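Local coordinates for protein peptidoglycan-N-acetylmuramic acid deacetylase PdaC (Bacillus subtilis subsp. subtilis str. 168, PDB 6H8N) that removes acetyl groups from N-acetylmuramic acid residues of peptidoglycan, which confers resistance to lysozyme, and also deacylates short chitin oligomers, at residues V65-W70 and K85-T90; W70-L75 and R106-G111. The protein carries 1 engineered substitution. All coordinates share one frame; numbering follows the deposited sequence.

Contact 1. Residues V65-W70 and K85-T90; sequences VGNHSW and KQINDT. With ZN (zinc ion), chain C.
Asn-67, the last residue of strand 64-67, is the tight side of this contact. With CG anti to the backbone N (chi1 -176°), its carboxamide reaches helix 80-98 and is used at both ends. ND2 donates to the carbonyl O of Ile-87 at 2.9 Å; the bond lies in the amide plane and falls on a lone pair of that carbonyl. The same nitrogen also donates to Gln-91 one turn further along the helix. OD1 turns back and accepts from the backbone N of Ser-69 at 2.9 Å, an Asx turn that bends the chain as it leaves the strand. The methyls wedge the amide in place: Thr-90 CG2 and Ile-87 CD1 each lie 3.6 Å from Asn-67 OD1, which, with the bonds at both ends, should leave the buried amide little freedom to rotate. Thr-90 OG1 bonds back to the carbonyl O of Gln-86 within the helix.

Beyond the bend the packing opens toward solvent. Gln-86, bent at chi2 (-85°), folds its amide over the loop, and Trp-70 N donates to Gln-86 OE1 at 2.9 Å, from above the carbonyl plane; the bond is well bent, with an N-H...O angle of 131°. The partly exposed indole lies against the helix, its CE3 corner 3.7 Å from Asp-89 CB, while the carboxylate plane stands nearly upright to the ring. On this more open side Asp-89 OD2 takes a salt bridge from Lys-85 NZ through its syn lone pair.

His-68 points away from the helix. Its NE2 binds zinc at 2.0 Å, and its ND1 donates to Arg-106 O, which would fix the ring's rotation. The first histidine of the His-x-x-x-His pair thus follows directly on a strand end pinned to a helix, in the metal site of the NodB-type polysaccharide deacetylase domain.

Contact 2. Residues W70-L75 and R106-G111; sequences WSHPLL and RPPYGG. With ZN (zinc ion), chain C; PO4 (phosphate ion), chain D.
Zinc is the centre from which this contact unfolds, bound by His-72 NE2 at 2.0 Å and by phosphate O3 at 1.9 Å, with Asp-18 and His-68 completing the set. The phosphate, probably from the crystallisation liquor, is also gripped by the backbone: Tyr-109 N donates to its O4 at 2.7 Å in a nearly straight bond, and His-159 NE2 is hydrogen-bonded to it as well.

Around the metal ligand, the 106-111 loop meets the imidazole in two ways. Pro-108 CB sits over one face, 3.9 Å from the ring centroid of His-72, a CH-pi contact. Tyr-109 presents its own ring face to the imidazole edge, an offset edge-to-face pair with planes 81° apart and CE1 of His-72 above the phenol. The phenol is placed so that His-72 ND1 gives a weak hydrogen bond to Tyr-109 OH at 3.1 Å. Held by the metal at NE2, more weakly at ND1, and covered on one face by Pro-108, the imidazole probably has little scope to turn.

The next shell sets these groups. A water links Tyr-109 OH to the carbonyl O of His-72, while Leu-74 CB packs on Tyr-109 CD2. Pro-108 CB packs against the backbone next to it, 3.3 Å from Pro-73 O. Deeper in, Leu-75 CD1 lies against the rings of Pro-107 and Pro-108. A second water accepts from Leu-75 N and donates to the carbonyl oxygens of Pro-108 and Gly-111, stitching the loops together where Leu-74 CD1 also touches Gly-111 CA.

One loop runs from strand 64-67 to helix 80-98, whose Gln-86 touches Pro-73; the other joins strand 104-105 to helix 114-120, and at its start Arg-106 packs on strand 155-159, so that the paired loops border the zinc site.

Overall arrangement
From the N terminus, strand 11-17 leads to Asp-18 of the zinc site, and strand 40-43 then pairs with strand 64-67. Contact 1 closes the short loop from that strand back to helix 80-98. The first segment of contact 2, which shares Trp-70 with contact 1, continues into this loop, and contact 2 closes a longer one that runs through helix 80-98 to the segment after strand 104-105. Their segments therefore alternate along the chain: the two closures cross. They also meet directly, through the backbones of Asn-67 and Arg-106 and through Ser-69 with Pro-108. Together they join the parallel sheet, helix 80-98 and the 106-111 loop, and each supplies one zinc-binding histidine.

Contact 1. Residues V65-W70 and K85-T90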
ATOM      1  N   VAL A  65      -5.688   4.617  -0.438  1.00  8.63           N
ATOM      2  CA  VAL A  65      -5.557   4.453   1.003  1.00  7.91           C
ATOM      3  C   VAL A  65      -6.249   3.169   1.418  1.00  7.94           C
ATOM      4  O   VAL A  65      -7.423   2.947   1.093  1.00  9.11           O
ATOM      5  CB  VAL A  65      -6.134   5.655   1.762  1.00  9.14           C
ATOM      6  CG1 VAL A  65      -6.128   5.406   3.275  1.00 10.50           C
ATOM      7  CG2 VAL A  65      -5.342   6.888   1.417  1.00  9.73           C
ATOM      8  N   GLY A  66      -5.525   2.343   2.175  1.00  7.58           N
ATOM      9  CA  GLY A  66      -6.055   1.127   2.744  1.00  8.26           C
ATOM     10  C   GLY A  66      -5.999   1.168   4.262  1.00  8.58           C
ATOM     11  O   GLY A  66      -5.352   2.021   4.857  1.00  8.48           O
ATOM     12  N   ASN A  67      -6.700   0.228   4.877  1.00  8.81           N
ATOM     13  CA  ASN A  67      -6.858   0.163   6.324  1.00  9.02           C
ATOM     14  C   ASN A  67      -5.829  -0.793   6.926  1.00  8.85           C
ATOM     15  O   ASN A  67      -5.747  -1.947   6.507  1.00  9.16           O
ATOM     16  CB  ASN A  67      -8.287  -0.338   6.572  1.00  9.24           C
ATOM     17  CG  ASN A  67      -8.695  -0.378   8.030  1.00  9.95           C
ATOM     18  OD1 ASN A  67      -7.956  -0.823   8.915  1.00  9.94           O
ATOM     19  ND2 ASN A  67      -9.931   0.026   8.283  1.00  9.86           N
ATOM     20  N   HIS A  68      -5.058  -0.320   7.910  1.00  7.98           N
ATOM     21  CA  HIS A  68      -4.008  -1.132   8.534  1.00  8.45           C
ATOM     22  C   HIS A  68      -4.240  -1.320  10.028  1.00  8.83           C
ATOM     23  O   HIS A  68      -3.296  -1.585  10.770  1.00  9.99           O
ATOM     24  CB  HIS A  68      -2.646  -0.507   8.256  1.00  8.67           C
ATOM     25  CG  HIS A  68      -1.466  -1.403   8.498  1.00  9.13           C
ATOM     26  ND1 HIS A  68      -1.392  -2.716   8.089  1.00 10.17           N
ATOM     27  CD2 HIS A  68      -0.271  -1.118   9.065  1.00  8.95           C
ATOM     28  CE1 HIS A  68      -0.205  -3.212   8.424  1.00 10.04           C
ATOM     29  NE2 HIS A  68       0.502  -2.257   8.997  1.00  9.72           N
ATOM     30  N   SER A  69      -5.505  -1.216  10.465  1.00  9.33           N
ATOM     31  CA  SER A  69      -5.920  -1.301  11.870  1.00 10.10           C
ATOM     32  C   SER A  69      -5.723   0.017  12.594  1.00  9.90           C
ATOM     33  O   SER A  69      -5.179   0.978  12.040  1.00  9.98           O
ATOM     34  CB  SER A  69      -5.222  -2.433  12.641  1.00 10.54           C
ATOM     35  OG  SER A  69      -3.985  -2.037  13.209  1.00 10.56           O
ATOM     36  N   TRP A  70      -6.229   0.091  13.832  1.00 10.56           N
ATOM     37  CA  TRP A  70      -6.133   1.315  14.619  1.00 10.62           C
ATOM     38  C   TRP A  70      -4.763   1.461  15.276  1.00 10.36           C
ATOM     39  O   TRP A  70      -4.118   2.505  15.164  1.00 11.22           O
ATOM     40  CB  TRP A  70      -7.245   1.359  15.681  1.00 11.74           C
ATOM     41  CG  TRP A  70      -7.196   2.650  16.438  1.00 12.71           C
ATOM     42  CD1 TRP A  70      -6.532   2.902  17.613  1.00 13.25           C
ATOM     43  CD2 TRP A  70      -7.818   3.884  16.067  1.00 11.08           C
ATOM     44  NE1 TRP A  70      -6.699   4.216  17.983  1.00 14.84           N
ATOM     45  CE2 TRP A  70      -7.481   4.842  17.051  1.00 12.59           C
ATOM     46  CE3 TRP A  70      -8.627   4.270  15.002  1.00 11.61           C
ATOM     47  CZ2 TRP A  70      -7.923   6.157  16.994  1.00 15.33           C
ATOM     48  CZ3 TRP A  70      -9.062   5.568  14.945  1.00 14.11           C
ATOM     49  CH2 TRP A  70      -8.711   6.503  15.937  1.00 14.76           C
ATOM     50  N   LYS A  85     -13.460  -4.079  15.667  1.00 13.92           N
ATOM     51  CA  LYS A  85     -13.415  -2.711  16.158  1.00 13.49           C
ATOM     52  C   LYS A  85     -12.149  -1.991  15.693  1.00 13.99           C
ATOM     53  O   LYS A  85     -12.192  -0.795  15.379  1.00 14.14           O
ATOM     54  CB  LYS A  85     -13.537  -2.691  17.674  1.00 17.95           C
ATOM     55  CG  LYS A  85     -13.675  -1.318  18.256  1.00 22.48           C
ATOM     56  CD  LYS A  85     -14.017  -1.406  19.731  1.00 27.82           C
ATOM     57  CE  LYS A  85     -14.444  -0.058  20.274  1.00 32.69           C
ATOM     58  NZ  LYS A  85     -13.412   0.984  20.060  1.00 28.53           N
ATOM     59  N   GLN A  86     -11.004  -2.686  15.681  1.00 13.02           N
ATOM     60  CA  GLN A  86      -9.779  -2.092  15.148  1.00 13.95           C
ATOM     61  C   GLN A  86      -9.991  -1.632  13.709  1.00 12.04           C
ATOM     62  O   GLN A  86      -9.604  -0.515  13.332  1.00 12.25           O
ATOM     63  CB  GLN A  86      -8.650  -3.119  15.200  1.00 13.45           C
ATOM     64  CG  GLN A  86      -8.025  -3.325  16.568  1.00 13.46           C
ATOM     65  CD  GLN A  86      -6.949  -2.321  16.872  1.00 13.58           C
ATOM     66  OE1 GLN A  86      -6.279  -1.796  15.974  1.00 11.82           O
ATOM     67  NE2 GLN A  86      -6.749  -2.045  18.145  1.00 16.50           N
ATOM     68  N   ILE A  87     -10.606  -2.483  12.903  1.00 11.17           N
ATOM     69  CA  ILE A  87     -10.831  -2.162  11.498  1.00 11.42           C
ATOM     70  C   ILE A  87     -11.872  -1.063  11.358  1.00 12.10           C
ATOM     71  O   ILE A  87     -11.656  -0.073  10.648  1.00 11.15           O
ATOM     72  CB  ILE A  87     -11.216  -3.430  10.715  1.00 13.10           C
ATOM     73  CG1 ILE A  87     -10.100  -4.478  10.792  1.00 13.66           C
ATOM     74  CG2 ILE A  87     -11.549  -3.104   9.257  1.00 14.76           C
ATOM     75  CD1 ILE A  87      -8.716  -4.008  10.451  1.00 16.20           C
ATOM     76  N   ASN A  88     -13.008  -1.200  12.054  1.00 11.46           N
ATOM     77  CA  ASN A  88     -14.094  -0.240  11.893  1.00 12.69           C
ATOM     78  C   ASN A  88     -13.729   1.125  12.460  1.00 12.31           C
ATOM     79  O   ASN A  88     -14.098   2.155  11.878  1.00 12.10           O
ATOM     80  CB  ASN A  88     -15.389  -0.785  12.500  1.00 13.31           C
ATOM     81  CG  ASN A  88     -15.965  -1.895  11.690  1.00 17.14           C
ATOM     82  OD1 ASN A  88     -15.830  -1.917  10.462  1.00 20.85           O
ATOM     83  ND2 ASN A  88     -16.621  -2.832  12.355  1.00 22.56           N
ATOM     84  N   ASP A  89     -12.988   1.174  13.567  1.00 12.11           N
ATOM     85  CA  ASP A  89     -12.567   2.472  14.084  1.00 12.96           C
ATOM     86  C   ASP A  89     -11.693   3.196  13.069  1.00 10.61           C
ATOM     87  O   ASP A  89     -11.717   4.430  12.988  1.00 12.00           O
ATOM     88  CB  ASP A  89     -11.785   2.333  15.390  1.00 14.23           C
ATOM     89  CG  ASP A  89     -12.657   2.000  16.586  1.00 17.84           C
ATOM     90  OD1 ASP A  89     -13.894   2.101  16.482  1.00 19.37           O
ATOM     91  OD2 ASP A  89     -12.064   1.647  17.634  1.00 18.65           O
ATOM     92  N   THR A  90     -10.888   2.437  12.316  1.00 10.12           N
ATOM     93  CA  THR A  90     -10.010   3.030  11.320  1.00 11.15           C
ATOM     94  C   THR A  90     -10.796   3.483  10.101  1.00  9.79           C
ATOM     95  O   THR A  90     -10.560   4.583   9.596  1.00  9.73           O
ATOM     96  CB  THR A  90      -8.900   2.044  10.990  1.00  9.67           C
ATOM     97  OG1 THR A  90      -8.169   1.797  12.198  1.00 10.89           O
ATOM     98  CG2 THR A  90      -7.954   2.602   9.936  1.00 10.86           C
TER
HETATM   99 ZN    ZN C 501       2.334  -2.366   9.917  1.00 10.15          ZN

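Contact 2. Residues W70-L75 and R106-G111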
ATOM      1  N   TRP A  70      -6.229   0.091  13.832  1.00 10.56           N
ATOM      2  CA  TRP A  70      -6.133   1.315  14.619  1.00 10.62           C
ATOM      3  C   TRP A  70      -4.763   1.461  15.276  1.00 10.36           C
ATOM      4  O   TRP A  70      -4.118   2.505  15.164  1.00 11.22           O
ATOM      5  CB  TRP A  70      -7.245   1.359  15.681  1.00 11.74           C
ATOM      6  CG  TRP A  70      -7.196   2.650  16.438  1.00 12.71           C
ATOM      7  CD1 TRP A  70      -6.532   2.902  17.613  1.00 13.25           C
ATOM      8  CD2 TRP A  70      -7.818   3.884  16.067  1.00 11.08           C
ATOM      9  NE1 TRP A  70      -6.699   4.216  17.983  1.00 14.84           N
ATOM     10  CE2 TRP A  70      -7.481   4.842  17.051  1.00 12.59           C
ATOM     11  CE3 TRP A  70      -8.627   4.270  15.002  1.00 11.61           C
ATOM     12  CZ2 TRP A  70      -7.923   6.157  16.994  1.00 15.33           C
ATOM     13  CZ3 TRP A  70      -9.062   5.568  14.945  1.00 14.11           C
ATOM     14  CH2 TRP A  70      -8.711   6.503  15.937  1.00 14.76           C
ATOM     15  N   SER A  71      -4.311   0.413  15.983  1.00 11.61           N
ATOM     16  CA  SER A  71      -3.111   0.493  16.815  1.00 12.40           C
ATOM     17  C   SER A  71      -2.150  -0.674  16.586  1.00 13.39           C
ATOM     18  O   SER A  71      -1.246  -0.891  17.404  1.00 13.67           O
ATOM     19  CB  SER A  71      -3.496   0.587  18.298  1.00 14.07           C
ATOM     20  OG  SER A  71      -4.274  -0.528  18.658  1.00 15.71           O
ATOM     21  N   HIS A  72      -2.303  -1.410  15.494  1.00 11.28           N
ATOM     22  CA  HIS A  72      -1.316  -2.401  15.033  1.00 11.83           C
ATOM     23  C   HIS A  72      -1.216  -3.656  15.902  1.00 12.57           C
ATOM     24  O   HIS A  72      -0.131  -4.238  15.970  1.00 12.86           O
ATOM     25  CB  HIS A  72       0.092  -1.781  14.901  1.00 12.16           C
ATOM     26  CG  HIS A  72       0.893  -2.329  13.755  1.00 10.17           C
ATOM     27  ND1 HIS A  72       1.591  -3.513  13.825  1.00 11.81           N
ATOM     28  CD2 HIS A  72       1.102  -1.845  12.507  1.00 12.87           C
ATOM     29  CE1 HIS A  72       2.173  -3.749  12.664  1.00 11.90           C
ATOM     30  NE2 HIS A  72       1.901  -2.746  11.847  1.00 11.09           N
ATOM     31  N   PRO A  73      -2.285  -4.148  16.526  1.00 12.43           N
ATOM     32  CA  PRO A  73      -2.197  -5.464  17.157  1.00 12.56           C
ATOM     33  C   PRO A  73      -2.176  -6.549  16.097  1.00 13.76           C
ATOM     34  O   PRO A  73      -2.638  -6.370  14.970  1.00 14.13           O
ATOM     35  CB  PRO A  73      -3.493  -5.546  17.967  1.00 15.06           C
ATOM     36  CG  PRO A  73      -4.477  -4.797  17.119  1.00 14.24           C
ATOM     37  CD  PRO A  73      -3.679  -3.654  16.514  1.00 12.48           C
ATOM     38  N   LEU A  74      -1.666  -7.719  16.474  1.00 12.19           N
ATOM     39  CA  LEU A  74      -1.913  -8.917  15.694  1.00 12.56           C
ATOM     40  C   LEU A  74      -3.381  -9.288  15.865  1.00 14.00           C
ATOM     41  O   LEU A  74      -3.818  -9.629  16.975  1.00 15.21           O
ATOM     42  CB  LEU A  74      -0.991 -10.044  16.164  1.00 15.07           C
ATOM     43  CG  LEU A  74      -1.174 -11.396  15.484  1.00 12.96           C
ATOM     44  CD1 LEU A  74      -1.040 -11.302  13.953  1.00 16.62           C
ATOM     45  CD2 LEU A  74      -0.138 -12.384  16.042  1.00 15.88           C
ATOM     46  N   LEU A  75      -4.155  -9.207  14.780  1.00 14.06           N
ATOM     47  CA  LEU A  75      -5.609  -9.284  14.905  1.00 12.37           C
ATOM     48  C   LEU A  75      -6.067 -10.669  15.341  1.00 15.83           C
ATOM     49  O   LEU A  75      -7.143 -10.804  15.940  1.00 16.79           O
ATOM     50  CB  LEU A  75      -6.283  -8.898  13.591  1.00 12.02           C
ATOM     51  CG  LEU A  75      -6.122  -7.431  13.177  1.00 12.91           C
ATOM     52  CD1 LEU A  75      -6.658  -7.240  11.767  1.00 15.34           C
ATOM     53  CD2 LEU A  75      -6.794  -6.500  14.150  1.00 15.27           C
ATOM     54  N   ARG A 106      -5.166  -4.393   5.176  1.00  9.92           N
ATOM     55  CA  ARG A 106      -3.895  -5.098   5.309  1.00  9.69           C
ATOM     56  C   ARG A 106      -3.714  -5.425   6.784  1.00  9.58           C
ATOM     57  O   ARG A 106      -3.334  -4.550   7.576  1.00  9.90           O
ATOM     58  CB  ARG A 106      -2.757  -4.255   4.772  1.00  9.50           C
ATOM     59  CG  ARG A 106      -1.399  -4.907   4.907  1.00 10.16           C
ATOM     60  CD  ARG A 106      -0.342  -4.116   4.184  1.00 10.81           C
ATOM     61  NE  ARG A 106      -0.325  -4.365   2.751  1.00 10.14           N
ATOM     62  CZ  ARG A 106       0.531  -3.797   1.913  1.00  9.66           C
ATOM     63  NH1 ARG A 106       1.411  -2.902   2.356  1.00  9.73           N
ATOM     64  NH2 ARG A 106       0.518  -4.129   0.633  1.00  9.09           N
ATOM     65  N   PRO A 107      -4.004  -6.654   7.203  1.00 10.26           N
ATOM     66  CA  PRO A 107      -3.894  -6.995   8.626  1.00 10.46           C
ATOM     67  C   PRO A 107      -2.455  -6.881   9.086  1.00 10.58           C
ATOM     68  O   PRO A 107      -1.553  -7.355   8.384  1.00 11.27           O
ATOM     69  CB  PRO A 107      -4.363  -8.452   8.665  1.00 12.44           C
ATOM     70  CG  PRO A 107      -5.323  -8.558   7.505  1.00 16.83           C
ATOM     71  CD  PRO A 107      -4.649  -7.724   6.427  1.00 13.41           C
ATOM     72  N   PRO A 108      -2.204  -6.279  10.250  1.00 10.01           N
ATOM     73  CA  PRO A 108      -0.836  -6.209  10.786  1.00 11.25           C
ATOM     74  C   PRO A 108      -0.148  -7.565  10.782  1.00 10.86           C
ATOM     75  O   PRO A 108      -0.741  -8.590  11.146  1.00 11.36           O
ATOM     76  CB  PRO A 108      -1.053  -5.694  12.206  1.00 11.17           C
ATOM     77  CG  PRO A 108      -2.254  -4.793  12.052  1.00 12.12           C
ATOM     78  CD  PRO A 108      -3.146  -5.543  11.112  1.00 11.10           C
ATOM     79  N   TYR A 109       1.129  -7.560  10.385  1.00 10.07           N
ATOM     80  CA  TYR A 109       1.987  -8.749  10.340  1.00 11.29           C
ATOM     81  C   TYR A 109       1.498  -9.815   9.372  1.00 12.99           C
ATOM     82  O   TYR A 109       2.034 -10.929   9.372  1.00 14.07           O
ATOM     83  CB  TYR A 109       2.238  -9.368  11.731  1.00 11.24           C
ATOM     84  CG  TYR A 109       2.487  -8.339  12.806  1.00 11.81           C
ATOM     85  CD1 TYR A 109       3.680  -7.638  12.869  1.00 10.34           C
ATOM     86  CD2 TYR A 109       1.509  -8.040  13.749  1.00 12.89           C
ATOM     87  CE1 TYR A 109       3.907  -6.690  13.829  1.00 11.58           C
ATOM     88  CE2 TYR A 109       1.721  -7.105  14.716  1.00 12.13           C
ATOM     89  CZ  TYR A 109       2.923  -6.420  14.765  1.00 14.03           C
ATOM     90  OH  TYR A 109       3.147  -5.461  15.720  1.00 14.60           O
ATOM     91  N   GLY A 110       0.505  -9.509   8.528  1.00 11.77           N
ATOM     92  CA  GLY A 110      -0.121 -10.476   7.653  1.00 13.74           C
ATOM     93  C   GLY A 110      -1.084 -11.419   8.339  1.00 13.42           C
ATOM     94  O   GLY A 110      -1.603 -12.325   7.685  1.00 15.10           O
ATOM     95  N   GLY A 111      -1.351 -11.222   9.624  1.00 13.34           N
ATOM     96  CA  GLY A 111      -2.097 -12.192  10.406  1.00 14.17           C
ATOM     97  C   GLY A 111      -3.591 -12.105  10.217  1.00 14.38           C
ATOM     98  O   GLY A 111      -4.209 -11.096  10.558  1.00 15.06           O
TER
HETATM   99 ZN    ZN C 501       2.334  -2.366   9.917  1.00 10.15          ZN
HETATM  100  P   PO4 D 502       3.737  -4.880   9.050  1.00  9.56           P
HETATM  101  O1  PO4 D 502       4.701  -5.480  10.109  1.00 10.79           O
HETATM  102  O2  PO4 D 502       4.323  -5.183   7.682  1.00 10.13           O
HETATM  103  O3  PO4 D 502       3.770  -3.399   9.232  1.00  9.92           O
HETATM  104  O4  PO4 D 502       2.365  -5.433   9.273  1.00 10.33           O
HETATM  105  O   HOH W   1       1.563  -5.003  18.065  1.00 23.21           O
HETATM  106  O   HOH W   2      -3.284  -8.959  12.084  1.00 12.33           O